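Side-chain contacts in ATP phosphoribosyltransferase (Thermotoga maritima, PDB 1O63), which probably catalyses the first step of histidine biosynthesis, condensing ATP with 5-phosphoribose 1-diphosphate to give phosphoribosyl-ATP and diphosphate: residues A[5-10]-A[15-20]; A[78-83]-A[190-195]. One frame throughout, in Å; residues are numbered along the deposited sequence. Where two conformers were deposited one is given.

Contact 1: residues A[5-10]-A[15-20]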
ATOM      1  N   LEU A   5      21.583  -5.050   3.405  1.00 21.44           N
ATOM      2  CA  LEU A   5      20.395  -5.915   3.462  1.00 23.12           C
ATOM      3  C   LEU A   5      19.104  -5.100   3.339  1.00 23.22           C
ATOM      4  O   LEU A   5      19.015  -3.998   3.908  1.00 22.29           O
ATOM      5  CB  LEU A   5      20.392  -6.702   4.773  1.00 23.12           C
ATOM      6  CG  LEU A   5      21.105  -8.050   4.800  1.00 29.85           C
ATOM      7  CD1 LEU A   5      22.512  -7.976   4.260  1.00 30.50           C
ATOM      8  CD2 LEU A   5      21.110  -8.629   6.217  1.00 33.24           C
ATOM      9  N   ALA A   6      18.131  -5.638   2.583  1.00 20.87           N
ATOM     10  CA  ALA A   6      16.828  -4.958   2.451  1.00 19.00           C
ATOM     11  C   ALA A   6      15.847  -5.771   3.329  1.00 19.67           C
ATOM     12  O   ALA A   6      15.595  -6.922   3.013  1.00 17.35           O
ATOM     13  CB  ALA A   6      16.369  -4.993   0.997  1.00 16.74           C
ATOM     14  N   ILE A   7      15.432  -5.208   4.432  1.00 19.87           N
ATOM     15  CA  ILE A   7      14.615  -5.855   5.445  1.00 22.57           C
ATOM     16  C   ILE A   7      13.161  -5.368   5.383  1.00 22.10           C
ATOM     17  O   ILE A   7      12.890  -4.164   5.276  1.00 24.91           O
ATOM     18  CB  ILE A   7      15.185  -5.575   6.843  1.00 22.25           C
ATOM     19  CG1 ILE A   7      16.700  -5.754   6.934  1.00 23.90           C
ATOM     20  CG2 ILE A   7      14.468  -6.392   7.912  1.00 18.88           C
ATOM     21  CD1 ILE A   7      17.285  -7.032   6.402  1.00 26.52           C
ATOM     22  N   PRO A   8      12.241  -6.292   5.324  1.00 22.23           N
ATOM     23  CA  PRO A   8      10.815  -6.019   5.213  1.00 23.33           C
ATOM     24  C   PRO A   8      10.181  -5.561   6.511  1.00 25.16           C
ATOM     25  O   PRO A   8      10.195  -6.293   7.513  1.00 25.81           O
ATOM     26  CB  PRO A   8      10.245  -7.391   4.811  1.00 23.62           C
ATOM     27  CG  PRO A   8      11.146  -8.350   5.551  1.00 24.28           C
ATOM     28  CD  PRO A   8      12.531  -7.762   5.424  1.00 22.39           C
ATOM     29  N   LYS A   9       9.620  -4.350   6.543  1.00 24.17           N
ATOM     30  CA  LYS A   9       8.965  -3.857   7.753  1.00 25.84           C
ATOM     31  C   LYS A   9       7.641  -4.618   7.900  1.00 25.48           C
ATOM     32  O   LYS A   9       7.134  -5.169   6.923  1.00 26.03           O
ATOM     33  CB  LYS A   9       8.677  -2.345   7.684  1.00 30.01           C
ATOM     34  CG  LYS A   9       9.907  -1.461   7.547  1.00 33.02           C
ATOM     35  CD  LYS A   9       9.850  -0.259   8.476  1.00 39.44           C
ATOM     36  CE  LYS A   9       9.426   0.998   7.764  1.00 44.69           C
ATOM     37  NZ  LYS A   9      10.548   1.728   7.112  1.00 45.55           N
ATOM     38  N   GLY A  10       7.081  -4.640   9.096  1.00 26.77           N
ATOM     39  CA  GLY A  10       5.789  -5.277   9.292  1.00 27.26           C
ATOM     40  C   GLY A  10       5.925  -6.674   9.883  1.00 26.82           C
ATOM     41  O   GLY A  10       6.698  -6.951  10.792  1.00 25.73           O
ATOM     42  N   LYS A  15      11.134 -11.558  12.930  1.00 21.30           N
ATOM     43  CA  LYS A  15      11.780 -12.851  12.610  1.00 23.26           C
ATOM     44  C   LYS A  15      13.123 -12.597  11.934  1.00 21.84           C
ATOM     45  O   LYS A  15      14.170 -13.109  12.301  1.00 23.26           O
ATOM     46  CB  LYS A  15      10.874 -13.657  11.693  1.00 30.23           C
ATOM     47  CG  LYS A  15       9.586 -14.193  12.287  1.00 37.15           C
ATOM     48  CD  LYS A  15       9.793 -15.483  13.067  1.00 43.93           C
ATOM     49  CE  LYS A  15       8.474 -16.243  13.230  1.00 46.95           C
ATOM     50  NZ  LYS A  15       8.693 -17.565  13.894  1.00 49.21           N
ATOM     51  N   VAL A  16      13.120 -11.720  10.914  1.00 21.76           N
ATOM     52  CA  VAL A  16      14.376 -11.440  10.205  1.00 22.34           C
ATOM     53  C   VAL A  16      15.406 -10.765  11.065  1.00 23.97           C
ATOM     54  O   VAL A  16      16.598 -11.130  11.060  1.00 23.66           O
ATOM     55  CB  VAL A  16      14.095 -10.601   8.935  1.00 22.18           C
ATOM     56  CG1 VAL A  16      15.432 -10.185   8.328  1.00 22.98           C
ATOM     57  CG2 VAL A  16      13.276 -11.435   7.964  1.00 20.91           C
HETATM   58  N   MSE A  17      15.016  -9.703  11.794  1.00 23.24           N
HETATM   59  CA  MSE A  17      15.989  -9.021  12.663  1.00 24.31           C
HETATM   60  C   MSE A  17      16.493  -9.971  13.738  1.00 24.06           C
HETATM   61  O   MSE A  17      17.671  -9.946  14.078  1.00 22.12           O
HETATM   62  CB  MSE A  17      15.381  -7.753  13.251  1.00 30.95           C
HETATM   63  CG  MSE A  17      14.939  -6.803  12.095  1.00 31.74           C
HETATM   64 SE   MSE A  17      16.543  -6.154  11.211  1.00 46.42          SE
HETATM   65  CE  MSE A  17      17.233  -5.168  12.714  1.00 37.12           C
ATOM     66  N   THR A  18      15.646 -10.865  14.238  1.00 23.66           N
ATOM     67  CA  THR A  18      16.150 -11.867  15.208  1.00 26.44           C
ATOM     68  C   THR A  18      17.140 -12.805  14.577  1.00 26.41           C
ATOM     69  O   THR A  18      18.191 -13.139  15.191  1.00 27.17           O
ATOM     70  CB  THR A  18      14.960 -12.602  15.851  1.00 28.06           C
ATOM     71  OG1 THR A  18      14.344 -11.649  16.753  1.00 25.49           O
ATOM     72  CG2 THR A  18      15.366 -13.824  16.638  1.00 27.76           C
ATOM     73  N   TYR A  19      16.955 -13.198  13.308  1.00 27.81           N
ATOM     74  CA  TYR A  19      17.947 -14.051  12.646  1.00 27.03           C
ATOM     75  C   TYR A  19      19.313 -13.347  12.610  1.00 27.82           C
ATOM     76  O   TYR A  19      20.342 -13.966  12.911  1.00 25.36           O
ATOM     77  CB  TYR A  19      17.606 -14.463  11.235  1.00 27.45           C
ATOM     78  CG  TYR A  19      16.324 -15.202  10.970  1.00 28.74           C
ATOM     79  CD1 TYR A  19      15.876 -16.233  11.773  1.00 30.14           C
ATOM     80  CD2 TYR A  19      15.548 -14.862   9.856  1.00 29.71           C
ATOM     81  CE1 TYR A  19      14.681 -16.891  11.516  1.00 31.25           C
ATOM     82  CE2 TYR A  19      14.368 -15.526   9.592  1.00 30.22           C
ATOM     83  CZ  TYR A  19      13.938 -16.533  10.407  1.00 30.72           C
ATOM     84  OH  TYR A  19      12.749 -17.171  10.106  1.00 31.47           O
ATOM     85  N   LEU A  20      19.327 -12.105  12.151  1.00 25.98           N
ATOM     86  CA  LEU A  20      20.591 -11.364  12.058  1.00 28.09           C
ATOM     87  C   LEU A  20      21.228 -11.213  13.433  1.00 29.67           C
ATOM     88  O   LEU A  20      22.456 -11.235  13.559  1.00 31.72           O
ATOM     89  CB  LEU A  20      20.304  -9.957  11.499  1.00 28.94           C
ATOM     90  CG  LEU A  20      19.611  -9.902  10.135  1.00 30.48           C
ATOM     91  CD1 LEU A  20      19.574  -8.451   9.646  1.00 29.65           C
ATOM     92  CD2 LEU A  20      20.350 -10.784   9.131  1.00 30.13           C
TER
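The puckered pyrrolidine ring of Pro8 meets Val16 loosely, CG to CG2 4.5 Å; the flat ring of Tyr19, on the same helix as Val16, takes no part across the contact, has the carbonyl O of Lys15 over one face, 3.2 Å above the ring plane and offset toward the rim, and packs instead against helix 185-204. The closer contacts are between apolar side-chain ends. Ile7 is central: its CG2 lies anti to the backbone N (chi1 -46° for CG1), which carries this methyl between two helix residues, 3.9 Å from Val16 CG1 and also 3.9 Å from the selenium of selenomethionine Met17. Val16 slants past Ile7, whereas the Met17 chain, bent at both chi2 and chi3, crosses it nearly at right angles. The other arm of Ile7 places CD1 4.1 Å from Val16 CG1. Two residues earlier on the strand and one turn further along the helix, Leu5 and Leu20 approach tip to tip, CD2 to CD2 3.7 Å. Strand 5-8 and helix 15-20 run roughly antiparallel, at 140° with axes 9.1 Å apart, as the first beta-alpha unit of a fold of the periplasmic-binding-protein type. Both backbone edges of the strand are bonded, to strands 40-45 and 61-65. No hydrogen bond links the two segments; between them the contact is purely apolar and depends on the fit of methyl groups and selenium rather than on directional bonds.

Contact 2: residues A[78-83]-A[190-195]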
ATOM      1  N   GLN A  78      17.334 -17.313  -4.786  1.00 27.44           N
ATOM      2  CA  GLN A  78      16.967 -17.736  -3.442  1.00 27.20           C
ATOM      3  C   GLN A  78      17.961 -18.811  -3.000  1.00 28.95           C
ATOM      4  O   GLN A  78      17.882 -19.929  -3.544  1.00 28.05           O
ATOM      5  CB  GLN A  78      15.553 -18.352  -3.418  1.00 27.31           C
ATOM      6  CG  GLN A  78      14.423 -17.358  -3.601  1.00 29.77           C
ATOM      7  CD  GLN A  78      13.050 -17.980  -3.321  1.00 31.05           C
ATOM      8  OE1 GLN A  78      12.839 -18.653  -2.290  1.00 25.86           O
ATOM      9  NE2 GLN A  78      12.141 -17.739  -4.240  1.00 29.96           N
ATOM     10  N   PRO A  79      18.900 -18.492  -2.123  1.00 27.77           N
ATOM     11  CA  PRO A  79      19.953 -19.424  -1.780  1.00 28.26           C
ATOM     12  C   PRO A  79      19.431 -20.608  -0.996  1.00 27.92           C
ATOM     13  O   PRO A  79      19.957 -21.709  -1.124  1.00 27.42           O
ATOM     14  CB  PRO A  79      20.950 -18.600  -0.966  1.00 29.31           C
ATOM     15  CG  PRO A  79      20.115 -17.454  -0.437  1.00 26.55           C
ATOM     16  CD  PRO A  79      19.166 -17.147  -1.563  1.00 27.28           C
ATOM     17  N   PHE A  80      18.430 -20.388  -0.141  1.00 28.93           N
ATOM     18  CA  PHE A  80      17.904 -21.501   0.660  1.00 27.27           C
ATOM     19  C   PHE A  80      16.480 -21.245   1.119  1.00 29.07           C
ATOM     20  O   PHE A  80      15.931 -20.152   0.954  1.00 25.80           O
ATOM     21  CB  PHE A  80      18.842 -21.802   1.820  1.00 23.90           C
ATOM     22  CG  PHE A  80      19.058 -20.693   2.800  1.00 27.31           C
ATOM     23  CD1 PHE A  80      18.196 -20.513   3.873  1.00 28.11           C
ATOM     24  CD2 PHE A  80      20.140 -19.831   2.675  1.00 25.38           C
ATOM     25  CE1 PHE A  80      18.393 -19.505   4.796  1.00 28.01           C
ATOM     26  CE2 PHE A  80      20.345 -18.824   3.592  1.00 26.40           C
ATOM     27  CZ  PHE A  80      19.488 -18.653   4.648  1.00 28.64           C
ATOM     28  N   PHE A  81      15.917 -22.251   1.782  1.00 30.13           N
ATOM     29  CA  PHE A  81      14.537 -22.257   2.261  1.00 30.28           C
ATOM     30  C   PHE A  81      14.365 -21.884   3.713  1.00 29.36           C
ATOM     31  O   PHE A  81      14.982 -22.451   4.611  1.00 29.81           O
ATOM     32  CB  PHE A  81      14.016 -23.708   2.033  1.00 30.54           C
ATOM     33  CG  PHE A  81      12.583 -23.954   2.385  1.00 31.22           C
ATOM     34  CD1 PHE A  81      12.210 -24.311   3.670  1.00 31.93           C
ATOM     35  CD2 PHE A  81      11.592 -23.885   1.414  1.00 30.31           C
ATOM     36  CE1 PHE A  81      10.884 -24.549   3.990  1.00 32.59           C
ATOM     37  CE2 PHE A  81      10.277 -24.137   1.726  1.00 33.08           C
ATOM     38  CZ  PHE A  81       9.915 -24.468   3.020  1.00 32.13           C
ATOM     39  N   ILE A  82      13.445 -20.962   4.019  1.00 30.62           N
ATOM     40  CA  ILE A  82      13.180 -20.591   5.428  1.00 30.01           C
ATOM     41  C   ILE A  82      11.843 -21.193   5.842  1.00 32.14           C
ATOM     42  O   ILE A  82      10.775 -20.786   5.388  1.00 32.07           O
ATOM     43  CB  ILE A  82      13.206 -19.078   5.607  1.00 28.08           C
ATOM     44  CG1 ILE A  82      14.562 -18.513   5.138  1.00 27.51           C
ATOM     45  CG2 ILE A  82      12.951 -18.698   7.070  1.00 28.75           C
ATOM     46  CD1 ILE A  82      14.599 -16.989   5.079  1.00 25.75           C
ATOM     47  N   PRO A  83      11.882 -22.248   6.653  1.00 34.97           N
ATOM     48  CA  PRO A  83      10.767 -23.057   7.027  1.00 36.71           C
ATOM     49  C   PRO A  83       9.462 -22.490   7.489  1.00 38.03           C
ATOM     50  O   PRO A  83       8.373 -22.939   7.041  1.00 39.70           O
ATOM     51  CB  PRO A  83      11.355 -23.967   8.147  1.00 36.28           C
ATOM     52  CG  PRO A  83      12.782 -24.089   7.803  1.00 36.29           C
ATOM     53  CD  PRO A  83      13.184 -22.803   7.162  1.00 35.46           C
ATOM     54  N   SER A 190      29.667 -16.745   2.478  1.00 30.58           N
ATOM     55  CA  SER A 190      29.990 -16.951   3.878  1.00 32.06           C
ATOM     56  C   SER A 190      28.896 -16.458   4.807  1.00 31.72           C
ATOM     57  O   SER A 190      28.531 -17.098   5.807  1.00 30.16           O
ATOM     58  CB  SER A 190      31.307 -16.232   4.222  0.50 34.03           C
ATOM     59  OG  SER A 190      31.553 -16.357   5.611  0.50 35.39           O
ATOM     60  N   PHE A 191      28.386 -15.245   4.537  1.00 31.01           N
ATOM     61  CA  PHE A 191      27.286 -14.732   5.368  1.00 30.29           C
ATOM     62  C   PHE A 191      26.077 -15.657   5.235  1.00 28.52           C
ATOM     63  O   PHE A 191      25.459 -16.033   6.237  1.00 25.81           O
ATOM     64  CB  PHE A 191      26.942 -13.289   4.971  1.00 36.14           C
ATOM     65  CG  PHE A 191      25.707 -12.769   5.660  1.00 36.73           C
ATOM     66  CD1 PHE A 191      25.776 -12.285   6.950  1.00 41.39           C
ATOM     67  CD2 PHE A 191      24.484 -12.789   5.019  1.00 41.73           C
ATOM     68  CE1 PHE A 191      24.644 -11.825   7.600  1.00 43.38           C
ATOM     69  CE2 PHE A 191      23.343 -12.321   5.653  1.00 43.56           C
ATOM     70  CZ  PHE A 191      23.431 -11.838   6.939  1.00 43.28           C
ATOM     71  N   LEU A 192      25.768 -16.116   4.027  1.00 28.31           N
ATOM     72  CA  LEU A 192      24.617 -17.005   3.817  1.00 28.98           C
ATOM     73  C   LEU A 192      24.781 -18.338   4.539  1.00 30.57           C
ATOM     74  O   LEU A 192      23.791 -18.949   4.968  1.00 29.17           O
ATOM     75  CB  LEU A 192      24.364 -17.232   2.325  1.00 26.97           C
ATOM     76  CG  LEU A 192      23.959 -15.980   1.531  1.00 28.50           C
ATOM     77  CD1 LEU A 192      23.784 -16.285   0.056  1.00 22.56           C
ATOM     78  CD2 LEU A 192      22.689 -15.384   2.127  1.00 27.70           C
ATOM     79  N   GLU A 193      26.016 -18.817   4.690  1.00 29.64           N
ATOM     80  CA  GLU A 193      26.270 -20.041   5.439  1.00 31.38           C
ATOM     81  C   GLU A 193      25.932 -19.859   6.918  1.00 29.24           C
ATOM     82  O   GLU A 193      25.239 -20.701   7.474  1.00 29.78           O
ATOM     83  CB  GLU A 193      27.732 -20.478   5.348  1.00 39.09           C
ATOM     84  CG  GLU A 193      28.199 -20.976   4.004  1.00 45.92           C
ATOM     85  CD  GLU A 193      29.549 -21.668   4.076  1.00 50.15           C
ATOM     86  OE1 GLU A 193      29.786 -22.420   5.047  1.00 51.51           O
ATOM     87  OE2 GLU A 193      30.381 -21.452   3.167  1.00 54.96           O
ATOM     88  N   LYS A 194      26.469 -18.825   7.550  1.00 28.09           N
ATOM     89  CA  LYS A 194      26.146 -18.541   8.937  1.00 30.81           C
ATOM     90  C   LYS A 194      24.643 -18.357   9.152  1.00 32.52           C
ATOM     91  O   LYS A 194      24.077 -18.848  10.130  1.00 32.57           O
ATOM     92  CB  LYS A 194      26.858 -17.279   9.414  1.00 37.19           C
ATOM     93  CG  LYS A 194      28.368 -17.351   9.403  1.00 42.37           C
ATOM     94  CD  LYS A 194      28.977 -16.065   9.964  1.00 45.51           C
ATOM     95  CE  LYS A 194      28.574 -15.862  11.409  1.00 48.34           C
ATOM     96  NZ  LYS A 194      29.639 -15.174  12.194  1.00 52.17           N
ATOM     97  N   LEU A 195      23.998 -17.623   8.246  1.00 30.23           N
ATOM     98  CA  LEU A 195      22.570 -17.343   8.369  1.00 31.01           C
ATOM     99  C   LEU A 195      21.719 -18.584   8.240  1.00 30.24           C
ATOM    100  O   LEU A 195      20.817 -18.806   9.068  1.00 29.85           O
ATOM    101  CB  LEU A 195      22.187 -16.285   7.328  1.00 30.99           C
ATOM    102  CG  LEU A 195      20.751 -15.784   7.324  1.00 31.42           C
ATOM    103  CD1 LEU A 195      20.463 -14.996   8.595  1.00 31.33           C
ATOM    104  CD2 LEU A 195      20.510 -14.918   6.076  1.00 27.71           C
TER
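Phe80 points its ring at helix 190-195 and touches two residues one turn apart. Leu195 sits at the ring edge, near its plane, with CG 4.1 Å from CZ, and the two side chains cross at about a right angle. The neighbouring ring atom CE2 comes 3.7 Å from the carbonyl O of Leu192, an oblique approach. Pro79 completes this shell: its CB lies 3.8 Å from Leu192 CD1, the proline ring crossing the leucine at a steep angle. Phe80 CG is wedged between its own backbone N and carbonyl carbon (chi1 61°), a crowded position that aims the ring at the helix. Residues 78-80 lead into strand 81-94, one of two long antiparallel strands, with 161-176, that run between the two lobes of this periplasmic-binding-protein-like fold; the contact joins the approach to one of them to helix 185-204. Further out, Leu192 rests on Ile61 and Leu195 on Phe63, both of strand 61-65. Val174 and Val176 of strand 161-176 back Pro79, and on that same strand His173 ND1 is hydrogen-bonded to Gln78 OE1.

Contacts 1 and 2 lie in one lobe, their centres about 13 Å apart, and both reach the same mixed sheet. They touch through helices 13-23 and 185-204: Leu20 CD2 is 3.9 Å from Phe191 CZ, and Tyr19 CB is equally far, 3.9 Å, from Leu195 CD1. Leu5 CD2 meets that same Phe191 CZ at 4.0 Å, so the aromatic ring packs against both the strand and the helix of contact 1. Tyr19 also extends to the other half of contact 2, its OH 3.4 Å from Ile82 CG2. These contacts join the two interfaces. At the far end of segment 5-10, Lys9 NZ is hydrogen-bonded to Ser133 OG of the second subunit.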